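Local coordinates for putative heme binding protein (Tannerella forsythia, PDB 6EU8) that probably binds heme, as an HmuY-like protein, though with heme-binding properties that differ from those of Porphyromonas gingivalis HmuY, and is captured here in its apo form, at residues His74-Arg79 and Thr142-Asn147; Thr91-Val96 and Tyr169-Phe174; Val108-Lys113 and Ala134-Val139. All blocks are in the same frame, centred on the assembly; numbering follows the deposited sequence.

Contact 1 (His74-Arg79 and Thr142-Asn147); sequences HRFDIR and TWIVEN
A type II' beta turn, from His74 to Asp77, carries Phe76 in its third position, where it meets Trp143, Ile144 and Asn147. The turn joins strands 71-74 and 77-80. Trp143 ends a short 3-10 segment, and Ile144 follows it. The indole NE1 gives a nearly straight hydrogen bond to Phe76 O, at 2.9 Å and 167°. The carbonyl oxygen lies close to the indole plane, while the donor is tilted from the carbonyl plane. The two rings form an offset edge-to-face pair, with planes at 86° and centroids 5.5 Å apart. The edge of Trp143 points to the face of Phe76, and its CZ2 comes within 3.6 Å of Phe76 CD1. Ile144 CD1 lies over one face of the Phe76 ring and also over one face of the indole, offset toward the rim in both cases. Ile78 CG1 comes obliquely to Trp143 CD1 and NE1, 3.7 Å from CD1. The Asn147 amide stands at the edge of Phe76, with Asn147 ND2 3.5 Å from Phe76 CE2. Asn147 OD1 is hydrogen-bonded to Lys184. One water accepts from both Asn147 ND2 and Arg75 NH2, and so links the two segments. Within the turn, His74 ND1 donates to the anti lone pair of Asp77 OD2, at 2.8 Å and in the imidazole plane. The whole is a two-residue beta hairpin turn docked against Trp143 through one main-chain carbonyl and one aromatic ring.

Contact 2 (Thr91-Val96 and Tyr169-Phe174); sequences TEFSKV and YAKIKF
Lys171 and Lys173, two residues apart on strand 169-178, reach to the loop 91-96 and grip its backbone carbonyls, with Phe93 packed against the base of both. Lys171 is extended beyond CG. Its NZ donates to Val96 O at 3.0 Å, in the carbonyl plane, and makes a weak bond to Phe93 O at 3.3 Å. Along the way its CD lies 4.0 Å from Val96 CB. Lys173 takes a different shape. Its CG is anti to the backbone N (chi1 -176°), and its chain bends at chi2 and chi4. NZ then meets a lone pair of Thr91 O in the carbonyl plane, at 2.8 Å. Lys173 NZ also bonds Lys157 O; Thr91 OG1 does so in the modelled conformer, one of two.

Phe93 has CG anti to the carbonyl carbon (chi1 -67°), which swings the ring toward the strand although CB does not point there. CD1 lies 3.6 Å from Lys171 CB and CZ 3.9 Å from Lys173 CB. Lys173 N is at the ring edge, near its plane. The Lys171 chain runs antiparallel to the side chains of Phe93 and Val96. The ring thus packs on the aliphatic bases of the two lysines, while their ammonium ends hold the loop by its main chain.

The 3-10 segment 93-95 lies in the loop between strands 84-87 and 105-111. From it, Phe93 touches Glu192 of strand 184-194; just after it, Val96 touches Val161 of strand 160-163. These strands flank 169-178 in the antiparallel sheet.

Contact 3 (Val108-Lys113 and Ala134-Val139); sequences VEIKDK and AKVNPV
Ile110 and Val136 pack on the same face of an antiparallel strand pair, with their side chains crossing at about a right angle. Ile110 CD1 meets Val136 CG1 at 4.1 Å. Ile110 CG1 lies between the backbone N and the carbonyl carbon (chi1 57°), near the oxygen of Ala134. Val108 and Ala134 share this face. Val108 lies obliquely across Val136, CG2 to CG2, and its CG1 approaches Pro138 CG at 4.2 Å. The Ala134 side chain, its CB alone, lies 4.3 Å from Ile110 CG1, farther than Ala134 O.

The other face carries Glu109 and Lys135. The two chains run alongside in one direction. Glu109 OE2 is 3.9 Å from Lys135 CE, but 4.7 Å from Lys135 NZ, too far for a salt bridge.

Val108 with Val136 and Ile110 with Ala134 are the hydrogen-bonded pairs, and Glu109 with Lys135 is the non-hydrogen-bonded pair between them. Val108 N reaches Val136 O at 2.9 Å, and Ile110 N reaches Ala134 O at 2.8 Å. The reverse bonds are slightly longer. CA-H...O contacts of Lys135 CA with Val108 O and of Glu109 CA with Ala134 O add to the ladder.

The chemistry is therefore divided by face. Backbone bonds set the register, apolar branches fill one side, and the charged pair on the Glu109-Lys135 face probably adds only a modest electrostatic attraction.

In the fold
All three contacts are partly buried. Contact 1 lies nearest the centre of the chain and contact 3 somewhat farther out; the centre of contact 2 is about 17 Å from the centre of the chain. Contacts 2 and 3 reach the same large antiparallel sheet but do not touch. Contact 1 brings in the four-stranded sheet and touches both others: Trp143 CE3 packs on Phe174 CB at 3.4 Å, and Ile78 O meets Asn137 N in a probable hydrogen bond. Contact 1 keeps its indole in the interior, with Asn147 at its exposed end. Contact 2 pins a peripheral loop by lysine ammonium groups. Contact 3 pairs two strands, apolar on one face and charged on the other.

Contact 1 (His74-Arg79 and Thr142-Asn147)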
loop_
_atom_site.group_PDB
_atom_site.type_symbol
_atom_site.label_atom_id
_atom_site.label_comp_id
_atom_site.label_asym_id
_atom_site.label_seq_id
_atom_site.Cartn_x
_atom_site.Cartn_y
_atom_site.Cartn_z
ATOM N N HIS A 74 1.954 -3.722 -0.400
ATOM C CA HIS A 74 2.034 -5.187 -0.415
ATOM C C HIS A 74 0.969 -5.649 -1.395
ATOM O O HIS A 74 -0.191 -5.465 -1.131
ATOM C CB HIS A 74 1.747 -5.775 0.969
ATOM C CG HIS A 74 1.328 -7.233 0.956
ATOM N ND1 HIS A 74 0.018 -7.637 0.801
ATOM C CD2 HIS A 74 2.054 -8.370 1.113
ATOM C CE1 HIS A 74 -0.043 -8.952 0.837
ATOM N NE2 HIS A 74 1.175 -9.417 1.029
ATOM N N ARG A 75 1.360 -6.275 -2.526
ATOM C CA ARG A 75 0.384 -6.562 -3.578
ATOM C C ARG A 75 -0.452 -5.298 -3.870
ATOM O O ARG A 75 0.173 -4.301 -4.224
ATOM C CB ARG A 75 -0.457 -7.782 -3.209
ATOM C CG ARG A 75 0.324 -9.090 -3.043
ATOM C CD ARG A 75 0.815 -9.753 -4.355
ATOM N NE ARG A 75 -0.261 -9.902 -5.332
ATOM C CZ ARG A 75 -0.118 -10.428 -6.563
ATOM N NH1 ARG A 75 1.057 -10.836 -6.987
ATOM N NH2 ARG A 75 -1.162 -10.490 -7.375
ATOM N N PHE A 76 -1.785 -5.312 -3.750
ATOM C CA PHE A 76 -2.587 -4.083 -3.975
ATOM C C PHE A 76 -3.017 -3.420 -2.666
ATOM O O PHE A 76 -3.802 -2.446 -2.675
ATOM C CB PHE A 76 -3.784 -4.348 -4.904
ATOM C CG PHE A 76 -3.423 -4.785 -6.318
ATOM C CD1 PHE A 76 -2.213 -4.444 -6.933
ATOM C CD2 PHE A 76 -4.333 -5.566 -7.031
ATOM C CE1 PHE A 76 -1.927 -4.840 -8.230
ATOM C CE2 PHE A 76 -4.029 -5.975 -8.345
ATOM C CZ PHE A 76 -2.855 -5.615 -8.920
ATOM N N ASP A 77 -2.521 -3.954 -1.548
ATOM C CA ASP A 77 -2.746 -3.339 -0.211
ATOM C C ASP A 77 -1.810 -2.139 -0.021
ATOM O O ASP A 77 -0.604 -2.225 -0.280
ATOM C CB ASP A 77 -2.436 -4.343 0.886
ATOM C CG ASP A 77 -3.201 -5.631 0.748
ATOM O OD1 ASP A 77 -4.444 -5.591 0.816
ATOM O OD2 ASP A 77 -2.572 -6.708 0.610
ATOM N N ILE A 78 -2.374 -1.026 0.454
ATOM C CA ILE A 78 -1.623 0.233 0.662
ATOM C C ILE A 78 -1.833 0.659 2.105
ATOM O O ILE A 78 -2.999 0.705 2.581
ATOM C CB ILE A 78 -2.123 1.406 -0.216
ATOM C CG1 ILE A 78 -2.410 0.962 -1.641
ATOM C CG2 ILE A 78 -1.117 2.558 -0.187
ATOM C CD1 ILE A 78 -1.213 0.551 -2.394
ATOM N N ARG A 79 -0.733 0.915 2.823
ATOM C CA ARG A 79 -0.819 1.513 4.166
ATOM C C ARG A 79 0.001 2.799 4.219
ATOM O O ARG A 79 0.753 3.122 3.307
ATOM C CB ARG A 79 -0.355 0.553 5.260
ATOM C CG ARG A 79 1.134 0.262 5.238
ATOM C CD ARG A 79 1.625 -0.422 6.491
ATOM N NE ARG A 79 1.624 0.498 7.631
ATOM C CZ ARG A 79 2.357 0.345 8.728
ATOM N NH1 ARG A 79 3.172 -0.695 8.884
ATOM N NH2 ARG A 79 2.271 1.295 9.687
ATOM N N THR A 142 -9.376 1.428 -1.955
ATOM C CA THR A 142 -10.288 1.686 -3.073
ATOM C C THR A 142 -9.643 2.138 -4.386
ATOM O O THR A 142 -10.366 2.358 -5.377
ATOM C CB THR A 142 -11.409 2.665 -2.685
ATOM O OG1 THR A 142 -10.918 4.012 -2.589
ATOM C CG2 THR A 142 -12.089 2.228 -1.393
ATOM N N TRP A 143 -8.316 2.288 -4.450
ATOM C CA TRP A 143 -7.623 2.577 -5.719
ATOM C C TRP A 143 -7.919 1.503 -6.785
ATOM O O TRP A 143 -7.869 1.797 -7.963
ATOM C CB TRP A 143 -6.111 2.771 -5.531
ATOM C CG TRP A 143 -5.241 1.519 -5.400
ATOM C CD1 TRP A 143 -5.038 0.741 -4.301
ATOM C CD2 TRP A 143 -4.412 0.976 -6.434
ATOM N NE1 TRP A 143 -4.166 -0.288 -4.596
ATOM C CE2 TRP A 143 -3.733 -0.135 -5.890
ATOM C CE3 TRP A 143 -4.172 1.338 -7.763
ATOM C CZ2 TRP A 143 -2.839 -0.910 -6.641
ATOM C CZ3 TRP A 143 -3.261 0.581 -8.510
ATOM C CH2 TRP A 143 -2.600 -0.527 -7.942
ATOM N N ILE A 144 -8.222 0.279 -6.335
ATOM C CA ILE A 144 -8.721 -0.801 -7.219
ATOM C C ILE A 144 -10.249 -0.845 -7.091
ATOM O O ILE A 144 -10.783 -1.057 -6.010
ATOM C CB ILE A 144 -8.123 -2.163 -6.783
ATOM C CG1 ILE A 144 -6.598 -2.189 -6.914
ATOM C CG2 ILE A 144 -8.804 -3.342 -7.505
ATOM C CD1 ILE A 144 -6.062 -1.989 -8.312
ATOM N N VAL A 145 -10.956 -0.644 -8.212
ATOM C CA VAL A 145 -12.393 -0.830 -8.244
ATOM C C VAL A 145 -12.723 -2.350 -8.279
ATOM O O VAL A 145 -13.595 -2.804 -7.534
ATOM C CB VAL A 145 -13.028 -0.150 -9.470
ATOM C CG1 VAL A 145 -14.556 -0.397 -9.525
ATOM C CG2 VAL A 145 -12.724 1.357 -9.475
ATOM N N GLU A 146 -12.066 -3.070 -9.188
ATOM C CA GLU A 146 -12.252 -4.534 -9.348
ATOM C C GLU A 146 -10.921 -5.180 -9.665
ATOM O O GLU A 146 -10.150 -4.650 -10.471
ATOM C CB GLU A 146 -13.111 -4.852 -10.584
ATOM C CG GLU A 146 -14.588 -4.601 -10.560
ATOM C CD GLU A 146 -15.218 -5.284 -11.778
ATOM O OE1 GLU A 146 -15.225 -6.535 -11.804
ATOM O OE2 GLU A 146 -15.623 -4.583 -12.729
ATOM N N ASN A 147 -10.702 -6.391 -9.134
ATOM C CA ASN A 147 -9.540 -7.218 -9.498
ATOM C C ASN A 147 -9.962 -8.686 -9.785
ATOM O O ASN A 147 -9.699 -9.571 -8.967
ATOM C CB ASN A 147 -8.497 -7.181 -8.393
ATOM C CG ASN A 147 -7.231 -7.914 -8.757
ATOM O OD1 ASN A 147 -6.883 -8.030 -9.928
ATOM N ND2 ASN A 147 -6.540 -8.401 -7.768
HETATM O O HOH W 1 -4.152 -10.147 -7.613
#

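Contact 2 (Thr91-Val96 and Tyr169-Phe174)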
loop_
_atom_site.group_PDB
_atom_site.type_symbol
_atom_site.label_atom_id
_atom_site.label_comp_id
_atom_site.label_asym_id
_atom_site.label_seq_id
_atom_site.Cartn_x
_atom_site.Cartn_y
_atom_site.Cartn_z
ATOM N N THR A 91 -10.217 14.424 -10.594
ATOM C CA THR A 91 -9.393 13.574 -11.451
ATOM C C THR A 91 -8.066 14.238 -11.845
ATOM O O THR A 91 -7.214 13.594 -12.431
ATOM C CB THR A 91 -10.187 13.115 -12.711
ATOM O OG1 THR A 91 -9.734 11.824 -13.131
ATOM C CG2 THR A 91 -10.058 14.096 -13.890
ATOM N N GLU A 92 -7.892 15.521 -11.514
ATOM C CA GLU A 92 -6.683 16.280 -11.890
ATOM C C GLU A 92 -6.102 16.995 -10.669
ATOM O O GLU A 92 -6.836 17.570 -9.874
ATOM C CB GLU A 92 -7.023 17.320 -12.974
ATOM C CG GLU A 92 -7.397 16.715 -14.319
ATOM C CD GLU A 92 -7.981 17.725 -15.303
ATOM O OE1 GLU A 92 -8.273 18.884 -14.906
ATOM O OE2 GLU A 92 -8.166 17.347 -16.486
ATOM N N PHE A 93 -4.778 16.980 -10.546
ATOM C CA PHE A 93 -4.112 17.591 -9.379
ATOM C C PHE A 93 -4.403 19.087 -9.260
ATOM O O PHE A 93 -4.609 19.579 -8.152
ATOM C CB PHE A 93 -2.602 17.440 -9.439
ATOM C CG PHE A 93 -2.086 16.018 -9.310
ATOM C CD1 PHE A 93 -2.586 15.136 -8.348
ATOM C CD2 PHE A 93 -1.035 15.597 -10.114
ATOM C CE1 PHE A 93 -2.056 13.845 -8.236
ATOM C CE2 PHE A 93 -0.506 14.321 -10.002
ATOM C CZ PHE A 93 -1.025 13.443 -9.055
ATOM N N SER A 94 -4.448 19.789 -10.391
ATOM C CA SER A 94 -4.709 21.254 -10.364
ATOM C C SER A 94 -6.085 21.645 -9.783
ATOM O O SER A 94 -6.286 22.796 -9.382
ATOM C CB SER A 94 -4.507 21.872 -11.759
ATOM O OG SER A 94 -5.352 21.303 -12.737
ATOM N N LYS A 95 -7.024 20.696 -9.722
ATOM C CA LYS A 95 -8.350 20.914 -9.128
ATOM C C LYS A 95 -8.441 20.652 -7.623
ATOM O O LYS A 95 -9.476 20.905 -7.019
ATOM C CB LYS A 95 -9.378 20.025 -9.829
ATOM C CG LYS A 95 -9.459 20.191 -11.339
ATOM C CD LYS A 95 -10.305 21.385 -11.725
ATOM C CE LYS A 95 -10.455 21.490 -13.237
ATOM N NZ LYS A 95 -11.810 21.980 -13.591
ATOM N N VAL A 96 -7.381 20.101 -7.025
ATOM C CA VAL A 96 -7.312 19.880 -5.582
ATOM C C VAL A 96 -6.482 21.045 -5.054
ATOM O O VAL A 96 -5.277 21.087 -5.273
ATOM C CB VAL A 96 -6.644 18.519 -5.270
ATOM C CG1 VAL A 96 -6.543 18.285 -3.773
ATOM C CG2 VAL A 96 -7.424 17.386 -5.952
ATOM N N TYR A 169 1.957 16.406 3.301
ATOM C CA TYR A 169 0.833 15.740 2.607
ATOM C C TYR A 169 1.134 15.541 1.132
ATOM O O TYR A 169 2.000 16.191 0.568
ATOM C CB TYR A 169 -0.477 16.500 2.809
ATOM C CG TYR A 169 -0.489 17.904 2.249
ATOM C CD1 TYR A 169 -0.077 18.995 3.034
ATOM C CD2 TYR A 169 -0.969 18.164 0.962
ATOM C CE1 TYR A 169 -0.118 20.289 2.526
ATOM C CE2 TYR A 169 -0.988 19.459 0.446
ATOM C CZ TYR A 169 -0.570 20.511 1.234
ATOM O OH TYR A 169 -0.599 21.805 0.734
ATOM N N ALA A 170 0.456 14.557 0.527
ATOM C CA ALA A 170 0.567 14.321 -0.919
ATOM C C ALA A 170 -0.790 14.125 -1.565
ATOM O O ALA A 170 -1.733 13.593 -0.956
ATOM C CB ALA A 170 1.430 13.119 -1.198
ATOM N N LYS A 171 -0.854 14.598 -2.814
ATOM C CA LYS A 171 -1.881 14.205 -3.786
ATOM C C LYS A 171 -1.322 13.052 -4.581
ATOM O O LYS A 171 -0.204 13.128 -5.110
ATOM C CB LYS A 171 -2.175 15.370 -4.736
ATOM C CG LYS A 171 -2.573 16.672 -4.046
ATOM C CD LYS A 171 -2.677 17.775 -5.089
ATOM C CE LYS A 171 -2.410 19.156 -4.524
ATOM N NZ LYS A 171 -2.439 20.126 -5.666
ATOM N N ILE A 172 -2.099 11.962 -4.697
ATOM C CA ILE A 172 -1.647 10.744 -5.379
ATOM C C ILE A 172 -2.700 10.263 -6.400
ATOM O O ILE A 172 -3.878 10.194 -6.063
ATOM C CB ILE A 172 -1.379 9.604 -4.350
ATOM C CG1 ILE A 172 -0.359 10.031 -3.260
ATOM C CG2 ILE A 172 -0.909 8.356 -5.077
ATOM C CD1 ILE A 172 -0.108 9.003 -2.154
ATOM N N LYS A 173 -2.256 10.003 -7.629
ATOM C CA LYS A 173 -3.106 9.389 -8.662
ATOM C C LYS A 173 -2.412 8.129 -9.146
ATOM O O LYS A 173 -1.318 8.171 -9.716
ATOM C CB LYS A 173 -3.334 10.355 -9.840
ATOM C CG LYS A 173 -4.302 9.787 -10.885
ATOM C CD LYS A 173 -5.243 10.835 -11.460
ATOM C CE LYS A 173 -5.919 10.339 -12.743
ATOM N NZ LYS A 173 -7.342 10.782 -12.856
ATOM N N PHE A 174 -3.055 6.968 -8.928
ATOM C CA PHE A 174 -2.515 5.686 -9.380
ATOM C C PHE A 174 -2.787 5.541 -10.867
ATOM O O PHE A 174 -3.849 5.943 -11.332
ATOM C CB PHE A 174 -3.100 4.499 -8.600
ATOM C CG PHE A 174 -2.699 4.479 -7.142
ATOM C CD1 PHE A 174 -3.442 5.176 -6.202
ATOM C CD2 PHE A 174 -1.567 3.774 -6.716
ATOM C CE1 PHE A 174 -3.076 5.199 -4.860
ATOM C CE2 PHE A 174 -1.200 3.800 -5.377
ATOM C CZ PHE A 174 -1.968 4.497 -4.452
#

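Contact 3 (Val108-Lys113 and Ala134-Val139)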
loop_
_atom_site.group_PDB
_atom_site.type_symbol
_atom_site.label_atom_id
_atom_site.label_comp_id
_atom_site.label_asym_id
_atom_site.label_seq_id
_atom_site.Cartn_x
_atom_site.Cartn_y
_atom_site.Cartn_z
ATOM N N VAL A 108 -6.220 0.679 9.536
ATOM C CA VAL A 108 -6.873 -0.293 10.432
ATOM C C VAL A 108 -6.025 -1.558 10.531
ATOM O O VAL A 108 -5.259 -1.858 9.620
ATOM C CB VAL A 108 -8.309 -0.640 9.999
ATOM C CG1 VAL A 108 -9.169 0.633 9.974
ATOM C CG2 VAL A 108 -8.374 -1.359 8.661
ATOM N N GLU A 109 -6.152 -2.260 11.644
ATOM C CA GLU A 109 -5.469 -3.538 11.890
ATOM C C GLU A 109 -6.372 -4.673 11.463
ATOM O O GLU A 109 -7.553 -4.720 11.879
ATOM C CB GLU A 109 -5.145 -3.717 13.388
ATOM C CG GLU A 109 -4.017 -2.819 13.884
ATOM C CD GLU A 109 -3.498 -3.178 15.275
ATOM O OE1 GLU A 109 -4.109 -4.010 15.988
ATOM O OE2 GLU A 109 -2.450 -2.612 15.654
ATOM N N ILE A 110 -5.835 -5.611 10.668
ATOM C CA ILE A 110 -6.579 -6.796 10.237
ATOM C C ILE A 110 -5.843 -8.061 10.706
ATOM O O ILE A 110 -4.636 -8.208 10.478
ATOM C CB ILE A 110 -6.858 -6.810 8.728
ATOM C CG1 ILE A 110 -5.579 -6.711 7.896
ATOM C CG2 ILE A 110 -7.794 -5.664 8.361
ATOM C CD1 ILE A 110 -5.831 -6.977 6.412
ATOM N N LYS A 111 -6.585 -8.956 11.360
ATOM C CA LYS A 111 -6.066 -10.170 11.978
ATOM C C LYS A 111 -6.302 -11.423 11.104
ATOM O O LYS A 111 -7.436 -11.711 10.718
ATOM C CB LYS A 111 -6.780 -10.368 13.315
ATOM C CG LYS A 111 -6.258 -11.507 14.152
ATOM C CD LYS A 111 -7.073 -11.641 15.442
ATOM C CE LYS A 111 -6.723 -12.895 16.214
ATOM N NZ LYS A 111 -7.510 -12.945 17.484
ATOM N N ASP A 112 -5.231 -12.143 10.780
ATOM C CA ASP A 112 -5.298 -13.418 10.049
ATOM C C ASP A 112 -6.080 -13.289 8.759
ATOM O O ASP A 112 -6.939 -14.135 8.421
ATOM C CB ASP A 112 -5.893 -14.523 10.941
ATOM C CG ASP A 112 -4.954 -14.958 12.047
ATOM O OD1 ASP A 112 -3.734 -14.885 11.897
ATOM O OD2 ASP A 112 -5.452 -15.461 13.083
ATOM N N LYS A 113 -5.789 -12.228 8.020
ATOM C CA LYS A 113 -6.547 -11.921 6.790
ATOM C C LYS A 113 -5.658 -11.623 5.585
ATOM O O LYS A 113 -5.972 -12.053 4.473
ATOM C CB LYS A 113 -7.541 -10.787 7.041
ATOM C CG LYS A 113 -8.829 -11.277 7.720
ATOM C CD LYS A 113 -9.666 -10.157 8.323
ATOM C CE LYS A 113 -10.922 -10.715 8.992
ATOM N NZ LYS A 113 -11.496 -9.772 9.997
ATOM N N ALA A 134 -1.792 -7.207 10.416
ATOM C CA ALA A 134 -1.304 -6.267 9.418
ATOM C C ALA A 134 -2.114 -4.966 9.456
ATOM O O ALA A 134 -3.258 -4.946 9.910
ATOM C CB ALA A 134 -1.312 -6.885 8.003
ATOM N N LYS A 135 -1.490 -3.898 8.996
ATOM C CA LYS A 135 -2.118 -2.573 8.899
ATOM C C LYS A 135 -2.330 -2.221 7.429
ATOM O O LYS A 135 -1.403 -2.349 6.626
ATOM C CB LYS A 135 -1.242 -1.486 9.567
ATOM C CG LYS A 135 -1.090 -1.663 11.065
ATOM C CD LYS A 135 -0.143 -0.638 11.691
ATOM C CE LYS A 135 -0.042 -0.829 13.199
ATOM N NZ LYS A 135 1.369 -0.770 13.674
ATOM N N VAL A 136 -3.549 -1.770 7.092
ATOM C CA VAL A 136 -3.939 -1.374 5.747
ATOM C C VAL A 136 -4.829 -0.129 5.847
ATOM O O VAL A 136 -5.609 -0.005 6.796
ATOM C CB VAL A 136 -4.685 -2.508 4.974
ATOM C CG1 VAL A 136 -3.780 -3.737 4.848
ATOM C CG2 VAL A 136 -6.004 -2.900 5.643
ATOM N N ASN A 137 -4.773 0.751 4.868
ATOM C CA ASN A 137 -5.640 1.933 4.871
ATOM C C ASN A 137 -6.922 1.643 4.091
ATOM O O ASN A 137 -6.842 1.255 2.907
ATOM C CB ASN A 137 -4.929 3.137 4.274
ATOM C CG ASN A 137 -5.714 4.413 4.522
ATOM O OD1 ASN A 137 -6.604 4.765 3.773
ATOM N ND2 ASN A 137 -5.426 5.048 5.645
ATOM N N PRO A 138 -8.109 1.803 4.728
ATOM C CA PRO A 138 -9.367 1.416 4.075
ATOM C C PRO A 138 -9.825 2.374 2.959
ATOM O O PRO A 138 -10.650 1.979 2.134
ATOM C CB PRO A 138 -10.364 1.413 5.239
ATOM C CG PRO A 138 -9.820 2.410 6.181
ATOM C CD PRO A 138 -8.339 2.291 6.097
ATOM N N VAL A 139 -9.327 3.622 2.950
ATOM C CA VAL A 139 -9.572 4.560 1.859
ATOM C C VAL A 139 -8.644 4.234 0.662
ATOM O O VAL A 139 -9.117 4.049 -0.465
ATOM C CB VAL A 139 -9.439 6.053 2.317
ATOM C CG1 VAL A 139 -9.409 7.015 1.123
ATOM C CG2 VAL A 139 -10.580 6.400 3.285
#